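Local coordinates for protein transcriptional regulator, LacI family (Corynebacterium glutamicum, PDB 3H5T) that activates transcription of the inositol phosphate synthase gene ino1 in response to inositol, binding a palindromic promoter motif and regulating cell wall biogenesis, at residues G69-L75 with V129-Y135; A154-D158 with M166-P171; V242-E246 with E261-H266. All coordinates share one frame; numbering follows the deposited sequence.

Contact 1: residues G69-L75 with V129-Y135; sequences GAIGVLL and VDGVVIY
Ala70 and Asp130 open a parallel pairing in which the backbone of 69-75 meets that of 129-135. Asp130 N donates almost straight to Ala70 O (2.9 Å, 178° at the hydrogen), and the carboxylate bends back so that Asp130 OD2 accepts a weak bond from Ala70 N at 3.3 Å. Further along, Gly72 takes part twice, its N donating to Gly131 O and its O accepting from Val133 N at 2.8 Å; with no side chain on Gly72, Val129 CG1 can lie against its backbone, 3.5 Å from Gly72 N. Val73 can be followed outward: its CB sits 4.0 Å from Val133 O, its CG1, placed anti to the backbone N (chi1 180°), meets both that oxygen and Tyr135 CB, and its CG2 lies 4.1 Å from Val133 CB. Beta-branched valines favour the extended backbone, and Val132 and Val133 turn compact apolar surfaces to helices on the sheet. In this Rossmann-like core of a periplasmic-binding-protein domain, 70-75 lies between 103-108 and 132-135, helix 142-150 packs on Leu74, Val132 and Ile134, and helix 321-336 on Ile71 and Val133, while Tyr135 stacks on Phe91 and its hydroxyl shares a hydrogen bond with that of Ser88.

Contact 2: residues A154-D158 with M166-P171; sequences AVIAD and MPFIAP
Backbone hydrogen bonds join Ile156 and Asp158 to the strand 168-171 and the residues leading into it. Ile156 N donates to Pro167 O (2.7 Å, 178° at the hydrogen), Ile156 O accepts from Ile169 N at 3.0 Å, and Asp158 N reaches Ile169 O. Pro167 has no N-H to offer Ala154 O; its CD lies against that oxygen instead, and the hydrogen bonding of the pair begins with its carbonyl. CA-H...O contacts run beside these bonds, among them Phe168 CA to Ile156 O at 3.4 Å. In the larger, parallel-cored sheet of this periplasmic-binding-protein fold, 154-157 lies between 132-135 and 168-171. Apolar contacts flank the backbone. Ile156 CG2 abuts the edge of the Phe168 ring, in its plane, 3.7 Å from Phe168 CD1, while Ile156 CD1, carried by a CG1 anti to the carbonyl carbon (chi1 -69°), lies 3.6 Å from Met166 CB. The unbranched Met166 chain lays both CB and SD against that methyl, the two side chains crossing at a slant. Val155 CG2 rests against Pro167 CB at 4.1 Å. Among the polar groups, Asp158 O lies near the Phe168 ring plane, 3.5 Å from Phe168 CE1, whereas Asp158 OD1 forms a salt bridge to Lys324 NZ of helix 321-336.

Contact 3: residues V242-E246 with E261-H266; sequences VPIME and ELLETH
Met245 and Leu262 are brought together by their first torsions: Met245 CG stands anti to its carbonyl carbon (chi1 -67°), and Leu262 CG stands anti to its backbone N (chi1 177°), bringing Leu262 CD1 to 3.8 Å from Met245 CG. The contact is a strand-to-helix packing within an alpha/beta domain of the periplasmic-binding-protein fold, where helix 252-265 lies against the sheet containing 244-247; the short segments run roughly antiparallel, with 9.6 Å between their axes. No hydrogen bond crosses between them; apolar packing and a CH-pi contact hold the two together.

The methionine does most of the reaching. Beyond CG its chain bends at chi2, carrying the thioether across the Glu261 side chain at about a right angle, with SD and CE beside the carboxylate. Long and unbranched, methionine can reach from the strand to the helix. The alternation of the strand explains the choice of side: Met245 and Pro243 face this helix, whereas Ile244 turns to helix 221-235. Leucine suits the buried helix face, since Leu262 CD1 meets both Met245 CG and Pro243 CB while the neighbouring strand 192-197 offers Leu195 to it as well.

At the end of the helix Thr265 N makes the ordinary helical hydrogen bond to Glu261 O, and the Thr265 hydroxyl also hydrogen-bonds to that oxygen, from the opposite face of its carbonyl plane. His266, the first residue to leave helical conformation, presents one ring face to Pro243. A weak bond from His266 ND1 to Leu262 O, which lies at the ring edge in its plane, would help to set the ring's rotation. In the resulting CH-pi contact Pro243 CB lies 3.7 Å from the His266 ring centroid, 20° off the normal.

In the fold
Contacts 1 and 2 belong to one sheet: strands 132-135 and 154-157 are neighbours, joined by probable hydrogen bonds from Ile134 N to Val155 O and from Ala157 N to Ile134 O. Both are deeply buried, and backbone bonding with aliphatic packing on the two faces carries them. Contact 3 lies about 37 Å from contact 1 and 32 Å from contact 2, centre to centre, on the other, five-stranded sheet. It is only partly buried. Because it joins a strand to a helix, no backbone pairing forms, and it uses a thioether, a proline-histidine contact and a glutamate carboxylate beside the thioether. Helices 142-150 and 321-336 each pack on side chains of both contacts 1 and 2.

Contact 1: residues G69-L75 with V129-Y135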
ATOM      1  N   GLY A  69     -18.450 -10.127  13.766  1.00 39.37           N
ATOM      2  CA  GLY A  69     -18.940  -8.810  13.383  1.00 34.66           C
ATOM      3  C   GLY A  69     -18.314  -8.335  12.079  1.00 32.20           C
ATOM      4  O   GLY A  69     -18.140  -9.126  11.154  1.00 31.75           O
ATOM      5  N   ALA A  70     -17.974  -7.053  11.989  1.00 28.62           N
ATOM      6  CA  ALA A  70     -17.347  -6.532  10.775  1.00 27.51           C
ATOM      7  C   ALA A  70     -16.349  -5.422  11.060  1.00 26.47           C
ATOM      8  O   ALA A  70     -16.507  -4.679  12.022  1.00 27.46           O
ATOM      9  CB  ALA A  70     -18.410  -6.027   9.802  1.00 25.33           C
ATOM     10  N   ILE A  71     -15.314  -5.326  10.227  1.00 25.97           N
ATOM     11  CA  ILE A  71     -14.305  -4.274  10.366  1.00 25.16           C
ATOM     12  C   ILE A  71     -14.273  -3.461   9.075  1.00 25.52           C
ATOM     13  O   ILE A  71     -14.571  -3.980   7.995  1.00 24.96           O
ATOM     14  CB  ILE A  71     -12.881  -4.842  10.644  1.00 23.72           C
ATOM     15  CG1 ILE A  71     -12.371  -5.618   9.434  1.00 22.77           C
ATOM     16  CG2 ILE A  71     -12.907  -5.741  11.884  1.00 21.64           C
ATOM     17  CD1 ILE A  71     -10.940  -6.124   9.580  1.00 22.15           C
ATOM     18  N   GLY A  72     -13.925  -2.184   9.185  1.00 26.06           N
ATOM     19  CA  GLY A  72     -13.876  -1.337   8.006  1.00 24.46           C
ATOM     20  C   GLY A  72     -12.491  -0.825   7.644  1.00 25.01           C
ATOM     21  O   GLY A  72     -11.519  -1.002   8.391  1.00 22.82           O
ATOM     22  N   VAL A  73     -12.405  -0.198   6.473  1.00 23.91           N
ATOM     23  CA  VAL A  73     -11.165   0.380   5.983  1.00 22.41           C
ATOM     24  C   VAL A  73     -11.534   1.711   5.337  1.00 23.75           C
ATOM     25  O   VAL A  73     -12.240   1.746   4.326  1.00 24.83           O
ATOM     26  CB  VAL A  73     -10.483  -0.526   4.938  1.00 22.30           C
ATOM     27  CG1 VAL A  73      -9.185   0.122   4.445  1.00 19.63           C
ATOM     28  CG2 VAL A  73     -10.187  -1.880   5.552  1.00 22.27           C
ATOM     29  N   LEU A  74     -11.074   2.803   5.938  1.00 22.59           N
ATOM     30  CA  LEU A  74     -11.369   4.121   5.419  1.00 22.34           C
ATOM     31  C   LEU A  74     -10.360   4.457   4.348  1.00 25.59           C
ATOM     32  O   LEU A  74      -9.161   4.504   4.602  1.00 27.76           O
ATOM     33  CB  LEU A  74     -11.313   5.165   6.527  1.00 19.12           C
ATOM     34  CG  LEU A  74     -11.789   6.554   6.097  1.00 16.40           C
ATOM     35  CD1 LEU A  74     -12.887   7.035   7.034  1.00 16.34           C
ATOM     36  CD2 LEU A  74     -10.618   7.508   6.081  1.00 13.87           C
ATOM     37  N   LEU A  75     -10.866   4.690   3.145  1.00 27.85           N
ATOM     38  CA  LEU A  75     -10.033   5.009   1.998  1.00 28.00           C
ATOM     39  C   LEU A  75     -10.367   6.436   1.560  1.00 27.53           C
ATOM     40  O   LEU A  75     -11.507   6.739   1.204  1.00 26.87           O
ATOM     41  CB  LEU A  75     -10.331   4.014   0.858  1.00 30.49           C
ATOM     42  CG  LEU A  75      -9.277   3.774  -0.226  1.00 32.23           C
ATOM     43  CD1 LEU A  75      -8.024   3.236   0.411  1.00 34.92           C
ATOM     44  CD2 LEU A  75      -9.779   2.775  -1.240  1.00 33.60           C
ATOM     45  N   VAL A 129     -19.398  -0.756  11.485  1.00 18.63           N
ATOM     46  CA  VAL A 129     -18.227  -1.545  11.831  1.00 19.58           C
ATOM     47  C   VAL A 129     -17.834  -1.442  13.298  1.00 21.38           C
ATOM     48  O   VAL A 129     -18.149  -0.456  13.963  1.00 22.73           O
ATOM     49  CB  VAL A 129     -17.016  -1.136  10.947  1.00 18.69           C
ATOM     50  CG1 VAL A 129     -17.344  -1.377   9.491  1.00 14.01           C
ATOM     51  CG2 VAL A 129     -16.666   0.333  11.170  1.00 16.64           C
ATOM     52  N   ASP A 130     -17.149  -2.473  13.790  1.00 23.08           N
ATOM     53  CA  ASP A 130     -16.686  -2.522  15.174  1.00 25.36           C
ATOM     54  C   ASP A 130     -15.297  -1.898  15.288  1.00 24.97           C
ATOM     55  O   ASP A 130     -14.805  -1.648  16.386  1.00 23.47           O
ATOM     56  CB  ASP A 130     -16.610  -3.973  15.673  1.00 28.96           C
ATOM     57  CG  ASP A 130     -17.960  -4.688  15.653  1.00 31.68           C
ATOM     58  OD1 ASP A 130     -18.945  -4.150  16.211  1.00 30.65           O
ATOM     59  OD2 ASP A 130     -18.026  -5.804  15.089  1.00 32.52           O
ATOM     60  N   GLY A 131     -14.663  -1.670  14.142  1.00 24.93           N
ATOM     61  CA  GLY A 131     -13.335  -1.089  14.133  1.00 22.57           C
ATOM     62  C   GLY A 131     -12.961  -0.598  12.750  1.00 22.45           C
ATOM     63  O   GLY A 131     -13.594  -0.966  11.762  1.00 22.54           O
ATOM     64  N   VAL A 132     -11.928   0.228  12.664  1.00 21.16           N
ATOM     65  CA  VAL A 132     -11.530   0.748  11.371  1.00 21.55           C
ATOM     66  C   VAL A 132     -10.026   0.831  11.144  1.00 19.81           C
ATOM     67  O   VAL A 132      -9.275   1.267  12.008  1.00 19.70           O
ATOM     68  CB  VAL A 132     -12.131   2.154  11.137  1.00 23.28           C
ATOM     69  CG1 VAL A 132     -11.656   3.099  12.216  1.00 25.06           C
ATOM     70  CG2 VAL A 132     -11.738   2.676   9.747  1.00 22.68           C
ATOM     71  N   VAL A 133      -9.599   0.392   9.968  1.00 18.01           N
ATOM     72  CA  VAL A 133      -8.196   0.460   9.586  1.00 16.98           C
ATOM     73  C   VAL A 133      -8.104   1.717   8.738  1.00 16.08           C
ATOM     74  O   VAL A 133      -8.695   1.780   7.658  1.00 16.02           O
ATOM     75  CB  VAL A 133      -7.779  -0.757   8.725  1.00 16.25           C
ATOM     76  CG1 VAL A 133      -6.402  -0.522   8.132  1.00 14.59           C
ATOM     77  CG2 VAL A 133      -7.799  -2.025   9.575  1.00 15.26           C
ATOM     78  N   ILE A 134      -7.405   2.732   9.232  1.00 15.22           N
ATOM     79  CA  ILE A 134      -7.289   3.959   8.470  1.00 15.71           C
ATOM     80  C   ILE A 134      -6.141   3.775   7.514  1.00 18.12           C
ATOM     81  O   ILE A 134      -5.001   3.539   7.925  1.00 21.52           O
ATOM     82  CB  ILE A 134      -7.061   5.180   9.380  1.00 15.49           C
ATOM     83  CG1 ILE A 134      -8.319   5.410  10.229  1.00 17.15           C
ATOM     84  CG2 ILE A 134      -6.775   6.408   8.541  1.00 11.58           C
ATOM     85  CD1 ILE A 134      -8.205   6.491  11.277  1.00 17.04           C
ATOM     86  N   TYR A 135      -6.449   3.873   6.227  1.00 18.31           N
ATOM     87  CA  TYR A 135      -5.434   3.673   5.212  1.00 19.31           C
ATOM     88  C   TYR A 135      -4.965   4.892   4.444  1.00 18.90           C
ATOM     89  O   TYR A 135      -5.699   5.453   3.637  1.00 20.23           O
ATOM     90  CB  TYR A 135      -5.907   2.615   4.214  1.00 18.96           C
ATOM     91  CG  TYR A 135      -4.928   2.351   3.106  1.00 18.61           C
ATOM     92  CD1 TYR A 135      -3.606   1.995   3.384  1.00 20.09           C
ATOM     93  CD2 TYR A 135      -5.317   2.448   1.771  1.00 19.69           C
ATOM     94  CE1 TYR A 135      -2.688   1.736   2.348  1.00 19.82           C
ATOM     95  CE2 TYR A 135      -4.413   2.196   0.728  1.00 20.50           C
ATOM     96  CZ  TYR A 135      -3.105   1.840   1.025  1.00 19.00           C
ATOM     97  OH  TYR A 135      -2.227   1.584   0.001  1.00 20.91           O
TER

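Contact 2: residues A154-D158 with M166-P171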
ATOM      1  N   ALA A 154      -9.306   2.252  16.291  1.00 25.00           N
ATOM      2  CA  ALA A 154      -8.688   2.423  14.996  1.00 23.95           C
ATOM      3  C   ALA A 154      -7.180   2.272  14.965  1.00 25.42           C
ATOM      4  O   ALA A 154      -6.475   2.611  15.921  1.00 26.61           O
ATOM      5  CB  ALA A 154      -9.079   3.764  14.432  1.00 22.56           C
ATOM      6  N   VAL A 155      -6.701   1.746  13.845  1.00 24.66           N
ATOM      7  CA  VAL A 155      -5.281   1.564  13.608  1.00 23.68           C
ATOM      8  C   VAL A 155      -4.985   2.332  12.320  1.00 22.77           C
ATOM      9  O   VAL A 155      -5.800   2.353  11.397  1.00 21.58           O
ATOM     10  CB  VAL A 155      -4.924   0.079  13.404  1.00 24.61           C
ATOM     11  CG1 VAL A 155      -5.713  -0.489  12.228  1.00 28.10           C
ATOM     12  CG2 VAL A 155      -3.438  -0.060  13.130  1.00 26.40           C
ATOM     13  N   ILE A 156      -3.824   2.967  12.260  1.00 21.78           N
ATOM     14  CA  ILE A 156      -3.450   3.735  11.083  1.00 21.26           C
ATOM     15  C   ILE A 156      -2.311   3.069  10.315  1.00 21.17           C
ATOM     16  O   ILE A 156      -1.350   2.590  10.919  1.00 19.97           O
ATOM     17  CB  ILE A 156      -3.007   5.165  11.491  1.00 21.28           C
ATOM     18  CG1 ILE A 156      -4.211   5.955  12.004  1.00 18.69           C
ATOM     19  CG2 ILE A 156      -2.349   5.877  10.315  1.00 20.62           C
ATOM     20  CD1 ILE A 156      -3.824   7.189  12.789  1.00 16.94           C
ATOM     21  N   ALA A 157      -2.423   3.049   8.987  1.00 20.26           N
ATOM     22  CA  ALA A 157      -1.383   2.477   8.131  1.00 19.84           C
ATOM     23  C   ALA A 157      -0.837   3.552   7.197  1.00 21.07           C
ATOM     24  O   ALA A 157      -1.599   4.307   6.582  1.00 22.41           O
ATOM     25  CB  ALA A 157      -1.938   1.319   7.315  1.00 17.28           C
ATOM     26  N   ASP A 158       0.488   3.614   7.097  1.00 21.73           N
ATOM     27  CA  ASP A 158       1.163   4.584   6.245  1.00 21.09           C
ATOM     28  C   ASP A 158       1.104   6.021   6.762  1.00 19.23           C
ATOM     29  O   ASP A 158       2.130   6.677   6.899  1.00 17.61           O
ATOM     30  CB  ASP A 158       0.588   4.508   4.828  1.00 24.66           C
ATOM     31  CG  ASP A 158       1.338   3.520   3.949  1.00 28.57           C
ATOM     32  OD1 ASP A 158       0.798   3.139   2.885  1.00 31.97           O
ATOM     33  OD2 ASP A 158       2.473   3.135   4.314  1.00 29.89           O
ATOM     34  N   MET A 166      -4.212   5.786  18.469  1.00 22.28           N
ATOM     35  CA  MET A 166      -4.331   5.084  17.194  1.00 20.94           C
ATOM     36  C   MET A 166      -3.019   4.435  16.720  1.00 20.20           C
ATOM     37  O   MET A 166      -2.203   5.092  16.072  1.00 18.06           O
ATOM     38  CB  MET A 166      -4.834   6.061  16.109  1.00 20.15           C
ATOM     39  CG  MET A 166      -6.322   6.439  16.173  1.00 17.73           C
ATOM     40  SD  MET A 166      -6.873   7.607  14.865  1.00 10.19           S
ATOM     41  CE  MET A 166      -8.091   8.450  15.716  1.00 10.83           C
ATOM     42  N   PRO A 167      -2.799   3.144  17.045  1.00 19.26           N
ATOM     43  CA  PRO A 167      -1.591   2.414  16.646  1.00 20.44           C
ATOM     44  C   PRO A 167      -1.209   2.712  15.201  1.00 20.83           C
ATOM     45  O   PRO A 167      -2.076   2.824  14.337  1.00 22.45           O
ATOM     46  CB  PRO A 167      -1.990   0.966  16.879  1.00 19.55           C
ATOM     47  CG  PRO A 167      -2.726   1.076  18.164  1.00 17.61           C
ATOM     48  CD  PRO A 167      -3.628   2.301  17.925  1.00 21.59           C
ATOM     49  N   PHE A 168       0.091   2.825  14.951  1.00 20.02           N
ATOM     50  CA  PHE A 168       0.619   3.185  13.639  1.00 21.52           C
ATOM     51  C   PHE A 168       1.582   2.144  13.046  1.00 21.59           C
ATOM     52  O   PHE A 168       2.514   1.692  13.713  1.00 23.62           O
ATOM     53  CB  PHE A 168       1.310   4.558  13.794  1.00 23.34           C
ATOM     54  CG  PHE A 168       1.950   5.100  12.534  1.00 23.69           C
ATOM     55  CD1 PHE A 168       1.176   5.579  11.484  1.00 25.32           C
ATOM     56  CD2 PHE A 168       3.333   5.183  12.429  1.00 23.86           C
ATOM     57  CE1 PHE A 168       1.774   6.134  10.352  1.00 26.44           C
ATOM     58  CE2 PHE A 168       3.942   5.738  11.305  1.00 24.49           C
ATOM     59  CZ  PHE A 168       3.161   6.214  10.266  1.00 26.23           C
ATOM     60  N   ILE A 169       1.349   1.775  11.789  1.00 20.50           N
ATOM     61  CA  ILE A 169       2.187   0.803  11.084  1.00 20.02           C
ATOM     62  C   ILE A 169       2.679   1.405   9.767  1.00 20.17           C
ATOM     63  O   ILE A 169       1.876   1.748   8.901  1.00 19.90           O
ATOM     64  CB  ILE A 169       1.403  -0.475  10.723  1.00 21.28           C
ATOM     65  CG1 ILE A 169       0.766  -1.071  11.975  1.00 22.04           C
ATOM     66  CG2 ILE A 169       2.332  -1.486  10.041  1.00 17.96           C
ATOM     67  CD1 ILE A 169      -0.021  -2.343  11.698  1.00 21.66           C
ATOM     68  N   ALA A 170       3.991   1.527   9.608  1.00 20.23           N
ATOM     69  CA  ALA A 170       4.548   2.083   8.382  1.00 22.16           C
ATOM     70  C   ALA A 170       6.067   2.010   8.335  1.00 23.89           C
ATOM     71  O   ALA A 170       6.733   1.835   9.360  1.00 26.55           O
ATOM     72  CB  ALA A 170       4.109   3.536   8.222  1.00 23.64           C
ATOM     73  N   PRO A 171       6.637   2.112   7.131  1.00 23.68           N
ATOM     74  CA  PRO A 171       8.095   2.066   7.009  1.00 24.33           C
ATOM     75  C   PRO A 171       8.576   3.504   7.202  1.00 25.75           C
ATOM     76  O   PRO A 171       7.761   4.423   7.186  1.00 26.19           O
ATOM     77  CB  PRO A 171       8.290   1.593   5.580  1.00 25.17           C
ATOM     78  CG  PRO A 171       7.152   2.286   4.870  1.00 20.91           C
ATOM     79  CD  PRO A 171       5.999   2.009   5.807  1.00 21.45           C
TER

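Contact 3: residues V242-E246 with E261-H266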
ATOM      1  N   VAL A 242      15.837  21.156  -8.991  1.00 37.29           N
ATOM      2  CA  VAL A 242      15.126  19.899  -9.185  1.00 34.53           C
ATOM      3  C   VAL A 242      13.611  20.079  -9.265  1.00 32.12           C
ATOM      4  O   VAL A 242      12.940  20.251  -8.251  1.00 31.92           O
ATOM      5  CB  VAL A 242      15.443  18.900  -8.046  1.00 35.35           C
ATOM      6  CG1 VAL A 242      14.766  17.564  -8.326  1.00 35.85           C
ATOM      7  CG2 VAL A 242      16.944  18.721  -7.910  1.00 33.03           C
ATOM      8  N   PRO A 243      13.054  20.022 -10.480  1.00 30.10           N
ATOM      9  CA  PRO A 243      11.610  20.182 -10.678  1.00 29.81           C
ATOM     10  C   PRO A 243      10.800  19.064 -10.014  1.00 30.32           C
ATOM     11  O   PRO A 243      11.219  17.907  -9.995  1.00 30.51           O
ATOM     12  CB  PRO A 243      11.478  20.182 -12.195  1.00 29.93           C
ATOM     13  CG  PRO A 243      12.573  19.254 -12.616  1.00 29.31           C
ATOM     14  CD  PRO A 243      13.726  19.681 -11.745  1.00 28.25           C
ATOM     15  N   ILE A 244       9.638  19.424  -9.477  1.00 30.33           N
ATOM     16  CA  ILE A 244       8.765  18.476  -8.795  1.00 29.54           C
ATOM     17  C   ILE A 244       7.318  18.600  -9.266  1.00 28.63           C
ATOM     18  O   ILE A 244       6.669  19.610  -9.015  1.00 30.10           O
ATOM     19  CB  ILE A 244       8.810  18.706  -7.264  1.00 30.43           C
ATOM     20  CG1 ILE A 244      10.227  18.444  -6.746  1.00 31.62           C
ATOM     21  CG2 ILE A 244       7.799  17.805  -6.559  1.00 30.90           C
ATOM     22  CD1 ILE A 244      10.434  18.823  -5.298  1.00 32.72           C
ATOM     23  N   MET A 245       6.811  17.579  -9.949  1.00 26.69           N
ATOM     24  CA  MET A 245       5.430  17.610 -10.413  1.00 25.09           C
ATOM     25  C   MET A 245       4.565  16.571  -9.702  1.00 24.52           C
ATOM     26  O   MET A 245       5.061  15.555  -9.216  1.00 24.15           O
ATOM     27  CB  MET A 245       5.365  17.414 -11.931  1.00 22.84           C
ATOM     28  CG  MET A 245       5.975  18.583 -12.708  1.00 19.91           C
ATOM     29  SD  MET A 245       5.181  18.878 -14.285  1.00 11.51           S
ATOM     30  CE  MET A 245       6.012  20.374 -14.763  1.00 15.17           C
ATOM     31  N   GLU A 246       3.264  16.836  -9.652  1.00 24.49           N
ATOM     32  CA  GLU A 246       2.328  15.951  -8.975  1.00 23.69           C
ATOM     33  C   GLU A 246       1.011  15.757  -9.719  1.00 24.43           C
ATOM     34  O   GLU A 246       0.648  16.552 -10.583  1.00 24.98           O
ATOM     35  CB  GLU A 246       2.047  16.508  -7.568  1.00 22.38           C
ATOM     36  CG  GLU A 246       0.572  16.657  -7.184  1.00 21.90           C
ATOM     37  CD  GLU A 246       0.372  17.338  -5.833  1.00 20.91           C
ATOM     38  OE1 GLU A 246       1.061  18.342  -5.559  1.00 20.08           O
ATOM     39  OE2 GLU A 246      -0.483  16.882  -5.048  1.00 16.81           O
ATOM     40  N   GLU A 261       4.140  16.025 -19.087  1.00 31.60           N
ATOM     41  CA  GLU A 261       4.397  17.428 -18.781  1.00 31.78           C
ATOM     42  C   GLU A 261       5.802  17.703 -18.243  1.00 31.63           C
ATOM     43  O   GLU A 261       6.449  18.664 -18.649  1.00 33.28           O
ATOM     44  CB  GLU A 261       3.366  17.946 -17.775  1.00 32.69           C
ATOM     45  CG  GLU A 261       3.142  19.439 -17.873  1.00 33.97           C
ATOM     46  CD  GLU A 261       2.471  20.016 -16.656  1.00 34.23           C
ATOM     47  OE1 GLU A 261       1.395  19.514 -16.265  1.00 33.59           O
ATOM     48  OE2 GLU A 261       3.025  20.983 -16.095  1.00 36.11           O
ATOM     49  N   LEU A 262       6.265  16.865 -17.324  1.00 30.56           N
ATOM     50  CA  LEU A 262       7.582  17.029 -16.717  1.00 30.07           C
ATOM     51  C   LEU A 262       8.736  16.849 -17.704  1.00 31.66           C
ATOM     52  O   LEU A 262       9.693  17.625 -17.705  1.00 29.80           O
ATOM     53  CB  LEU A 262       7.751  16.025 -15.571  1.00 27.98           C
ATOM     54  CG  LEU A 262       9.106  16.015 -14.869  1.00 25.52           C
ATOM     55  CD1 LEU A 262       9.238  17.253 -14.016  1.00 23.98           C
ATOM     56  CD2 LEU A 262       9.236  14.772 -14.017  1.00 25.76           C
ATOM     57  N   LEU A 263       8.645  15.812 -18.531  1.00 33.42           N
ATOM     58  CA  LEU A 263       9.688  15.508 -19.505  1.00 34.73           C
ATOM     59  C   LEU A 263       9.601  16.421 -20.716  1.00 35.56           C
ATOM     60  O   LEU A 263      10.591  16.649 -21.406  1.00 36.09           O
ATOM     61  CB  LEU A 263       9.579  14.044 -19.941  1.00 34.83           C
ATOM     62  CG  LEU A 263       9.725  13.042 -18.793  1.00 35.18           C
ATOM     63  CD1 LEU A 263       9.550  11.628 -19.317  1.00 33.87           C
ATOM     64  CD2 LEU A 263      11.089  13.228 -18.127  1.00 33.95           C
ATOM     65  N   GLU A 264       8.403  16.935 -20.965  1.00 36.05           N
ATOM     66  CA  GLU A 264       8.153  17.835 -22.079  1.00 37.02           C
ATOM     67  C   GLU A 264       8.610  19.237 -21.665  1.00 37.77           C
ATOM     68  O   GLU A 264       9.079  20.019 -22.490  1.00 40.08           O
ATOM     69  CB  GLU A 264       6.656  17.835 -22.402  1.00 37.35           C
ATOM     70  CG  GLU A 264       6.315  17.750 -23.872  1.00 37.81           C
ATOM     71  CD  GLU A 264       4.856  17.409 -24.103  1.00 38.41           C
ATOM     72  OE1 GLU A 264       3.980  18.056 -23.487  1.00 38.96           O
ATOM     73  OE2 GLU A 264       4.584  16.494 -24.906  1.00 37.85           O
ATOM     74  N   THR A 265       8.476  19.535 -20.374  1.00 36.62           N
ATOM     75  CA  THR A 265       8.862  20.824 -19.817  1.00 36.05           C
ATOM     76  C   THR A 265      10.365  20.917 -19.523  1.00 37.39           C
ATOM     77  O   THR A 265      10.980  21.976 -19.687  1.00 36.94           O
ATOM     78  CB  THR A 265       8.070  21.105 -18.530  1.00 35.27           C
ATOM     79  OG1 THR A 265       6.672  21.157 -18.844  1.00 35.49           O
ATOM     80  CG2 THR A 265       8.492  22.425 -17.907  1.00 33.77           C
ATOM     81  N   HIS A 266      10.951  19.811 -19.080  1.00 38.07           N
ATOM     82  CA  HIS A 266      12.379  19.768 -18.784  1.00 39.53           C
ATOM     83  C   HIS A 266      12.999  18.618 -19.596  1.00 40.59           C
ATOM     84  O   HIS A 266      13.274  17.542 -19.058  1.00 41.09           O
ATOM     85  CB  HIS A 266      12.609  19.546 -17.281  1.00 37.65           C
ATOM     86  CG  HIS A 266      11.925  20.550 -16.403  1.00 38.10           C
ATOM     87  ND1 HIS A 266      10.588  20.468 -16.075  1.00 38.90           N
ATOM     88  CD2 HIS A 266      12.393  21.661 -15.785  1.00 37.64           C
ATOM     89  CE1 HIS A 266      10.262  21.481 -15.293  1.00 37.30           C
ATOM     90  NE2 HIS A 266      11.339  22.221 -15.102  1.00 36.76           N
TER